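Long-range contact in porin (Pseudomonas aeruginosa, PDB 3T24), which forms an outer-membrane beta-barrel channel of the OprD family and probably lets small carboxylate-containing solutes pass across the outer membrane: residues D170-T174 against L214-Y218. Sequence-based numbering, arbitrary orientation.
Sequences DMTIT and LDNFY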
ATOM      1  N   ASP A 170       6.504 -18.568  -1.416  1.00 38.87           N
ATOM      2  CA  ASP A 170       7.640 -17.846  -0.834  1.00 36.46           C
ATOM      3  C   ASP A 170       7.719 -16.424  -1.391  1.00 34.16           C
ATOM      4  O   ASP A 170       7.347 -16.172  -2.534  1.00 36.74           O
ATOM      5  CB  ASP A 170       8.968 -18.579  -1.076  1.00 35.07           C
ATOM      6  CG  ASP A 170       9.103 -19.851  -0.250  1.00 59.03           C
ATOM      7  OD1 ASP A 170       8.445 -19.984   0.804  1.00 38.29           O
ATOM      8  OD2 ASP A 170       9.882 -20.732  -0.658  1.00 63.67           O
ATOM      9  N   MET A 171       8.208 -15.508  -0.572  1.00 29.85           N
ATOM     10  CA  MET A 171       8.337 -14.108  -0.950  1.00 34.58           C
ATOM     11  C   MET A 171       9.609 -13.801  -1.753  1.00 34.77           C
ATOM     12  O   MET A 171      10.585 -14.560  -1.740  1.00 33.71           O
ATOM     13  CB  MET A 171       8.300 -13.239   0.305  1.00 26.15           C
ATOM     14  CG  MET A 171       6.956 -13.280   1.016  1.00 27.53           C
ATOM     15  SD  MET A 171       7.032 -12.632   2.700  1.00 26.80           S
ATOM     16  CE  MET A 171       7.525 -14.126   3.551  1.00 28.62           C
ATOM     17  N   THR A 172       9.587 -12.682  -2.461  1.00 26.39           N
ATOM     18  CA  THR A 172      10.794 -12.211  -3.109  1.00 25.28           C
ATOM     19  C   THR A 172      10.849 -10.707  -2.956  1.00 29.76           C
ATOM     20  O   THR A 172      10.018 -10.105  -2.274  1.00 25.39           O
ATOM     21  CB  THR A 172      10.886 -12.573  -4.625  1.00 24.36           C
ATOM     22  OG1 THR A 172       9.743 -12.081  -5.328  1.00 36.78           O
ATOM     23  CG2 THR A 172      10.991 -14.077  -4.854  1.00 26.62           C
ATOM     24  N   ILE A 173      11.830 -10.104  -3.614  1.00 28.92           N
ATOM     25  CA  ILE A 173      12.008  -8.673  -3.537  1.00 27.75           C
ATOM     26  C   ILE A 173      11.510  -8.044  -4.833  1.00 19.11           C
ATOM     27  O   ILE A 173      11.557  -8.652  -5.900  1.00 23.85           O
ATOM     28  CB  ILE A 173      13.490  -8.322  -3.314  1.00 27.45           C
ATOM     29  CG1 ILE A 173      13.614  -6.918  -2.724  1.00 26.58           C
ATOM     30  CG2 ILE A 173      14.298  -8.464  -4.657  1.00 23.58           C
ATOM     31  CD1 ILE A 173      15.050  -6.502  -2.435  1.00 30.88           C
ATOM     32  N   THR A 174      11.004  -6.832  -4.750  1.00 19.00           N
ATOM     33  CA  THR A 174      10.670  -6.118  -5.972  1.00 22.44           C
ATOM     34  C   THR A 174      11.944  -5.830  -6.762  1.00 26.12           C
ATOM     35  O   THR A 174      12.890  -5.251  -6.233  1.00 25.88           O
ATOM     36  CB  THR A 174       9.972  -4.811  -5.652  1.00 24.77           C
ATOM     37  OG1 THR A 174       8.889  -5.073  -4.745  1.00 27.25           O
ATOM     38  CG2 THR A 174       9.439  -4.148  -6.958  1.00 19.03           C
ATOM     39  N   LEU A 214      13.719  -9.405   5.260  1.00 24.90           N
ATOM     40  CA  LEU A 214      13.348 -10.491   4.367  1.00 22.58           C
ATOM     41  C   LEU A 214      14.566 -11.411   4.275  1.00 26.34           C
ATOM     42  O   LEU A 214      15.578 -11.067   3.652  1.00 29.62           O
ATOM     43  CB  LEU A 214      12.940  -9.964   2.997  1.00 21.17           C
ATOM     44  CG  LEU A 214      12.428 -11.008   2.003  1.00 34.69           C
ATOM     45  CD1 LEU A 214      11.161 -11.750   2.546  1.00 22.42           C
ATOM     46  CD2 LEU A 214      12.162 -10.380   0.616  1.00 19.60           C
ATOM     47  N   ASP A 215      14.480 -12.572   4.907  1.00 24.64           N
ATOM     48  CA  ASP A 215      15.669 -13.393   5.083  1.00 29.34           C
ATOM     49  C   ASP A 215      16.403 -13.601   3.755  1.00 31.15           C
ATOM     50  O   ASP A 215      15.785 -13.929   2.728  1.00 24.62           O
ATOM     51  CB  ASP A 215      15.322 -14.724   5.754  1.00 34.53           C
ATOM     52  CG  ASP A 215      16.505 -15.358   6.448  1.00 47.25           C
ATOM     53  OD1 ASP A 215      17.371 -14.632   6.985  1.00 56.68           O
ATOM     54  OD2 ASP A 215      16.572 -16.598   6.454  1.00 55.05           O
ATOM     55  N   ASN A 216      17.724 -13.387   3.805  1.00 31.04           N
ATOM     56  CA  ASN A 216      18.625 -13.503   2.653  1.00 30.28           C
ATOM     57  C   ASN A 216      18.556 -12.363   1.629  1.00 33.17           C
ATOM     58  O   ASN A 216      19.472 -12.200   0.804  1.00 36.17           O
ATOM     59  CB  ASN A 216      18.509 -14.881   1.975  1.00 29.58           C
ATOM     60  CG  ASN A 216      18.885 -16.015   2.921  1.00 38.99           C
ATOM     61  OD1 ASN A 216      19.856 -15.917   3.678  1.00 42.54           O
ATOM     62  ND2 ASN A 216      18.100 -17.080   2.907  1.00 44.13           N
ATOM     63  N   PHE A 217      17.503 -11.555   1.701  1.00 26.37           N
ATOM     64  CA  PHE A 217      17.356 -10.436   0.776  1.00 22.29           C
ATOM     65  C   PHE A 217      17.888  -9.129   1.331  1.00 28.95           C
ATOM     66  O   PHE A 217      18.808  -8.551   0.763  1.00 36.10           O
ATOM     67  CB  PHE A 217      15.893 -10.275   0.342  1.00 21.05           C
ATOM     68  CG  PHE A 217      15.441 -11.321  -0.623  1.00 26.56           C
ATOM     69  CD1 PHE A 217      15.461 -11.075  -1.985  1.00 22.92           C
ATOM     70  CD2 PHE A 217      15.021 -12.569  -0.170  1.00 27.16           C
ATOM     71  CE1 PHE A 217      15.045 -12.031  -2.876  1.00 27.43           C
ATOM     72  CE2 PHE A 217      14.613 -13.540  -1.058  1.00 26.18           C
ATOM     73  CZ  PHE A 217      14.614 -13.268  -2.420  1.00 25.83           C
ATOM     74  N   TYR A 218      17.306  -8.667   2.436  1.00 24.15           N
ATOM     75  CA  TYR A 218      17.638  -7.356   2.984  1.00 22.87           C
ATOM     76  C   TYR A 218      17.187  -7.164   4.420  1.00 32.65           C
ATOM     77  O   TYR A 218      16.287  -7.865   4.927  1.00 33.60           O
ATOM     78  CB  TYR A 218      17.018  -6.243   2.118  1.00 21.64           C
ATOM     79  CG  TYR A 218      15.495  -6.133   2.196  1.00 27.52           C
ATOM     80  CD1 TYR A 218      14.883  -5.353   3.174  1.00 28.31           C
ATOM     81  CD2 TYR A 218      14.676  -6.814   1.297  1.00 22.39           C
ATOM     82  CE1 TYR A 218      13.526  -5.244   3.249  1.00 20.59           C
ATOM     83  CE2 TYR A 218      13.296  -6.694   1.350  1.00 26.42           C
ATOM     84  CZ  TYR A 218      12.731  -5.917   2.340  1.00 28.02           C
ATOM     85  OH  TYR A 218      11.368  -5.793   2.405  1.00 31.74           O
TER
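F217 lays its ring against I173, with F217 CD1 3.6 Å from I173 CB, and the same ring runs back under the main chain, so that its CZ comes within 4.0 Å of T172 CA. The extended side chain of I173 carries CD1 to 3.8 Å from CD2 of the Y218 ring. L214 fills the other end, its CD1 3.9 Å from M171 CB and its CD2 3.6 Å from the carbonyl O of T172. Between the two segments the contact is van der Waals only; polar anchoring comes from around them, as where 170-174 bonds its backbone to S189, N289 and Y287. L214 to F217 make a type II beta turn, closed by F217 N to L214 O at 2.8 Å, with N216 at positive phi. This tight turn joins strands 205-214 and 218-230, and F192 touches M171, L214 and Y218. A long loop, 162-191, folds onto a neighbouring hairpin's tip, as is characteristic of porin barrels, whose up-and-down topology places both probably at the extracellular end.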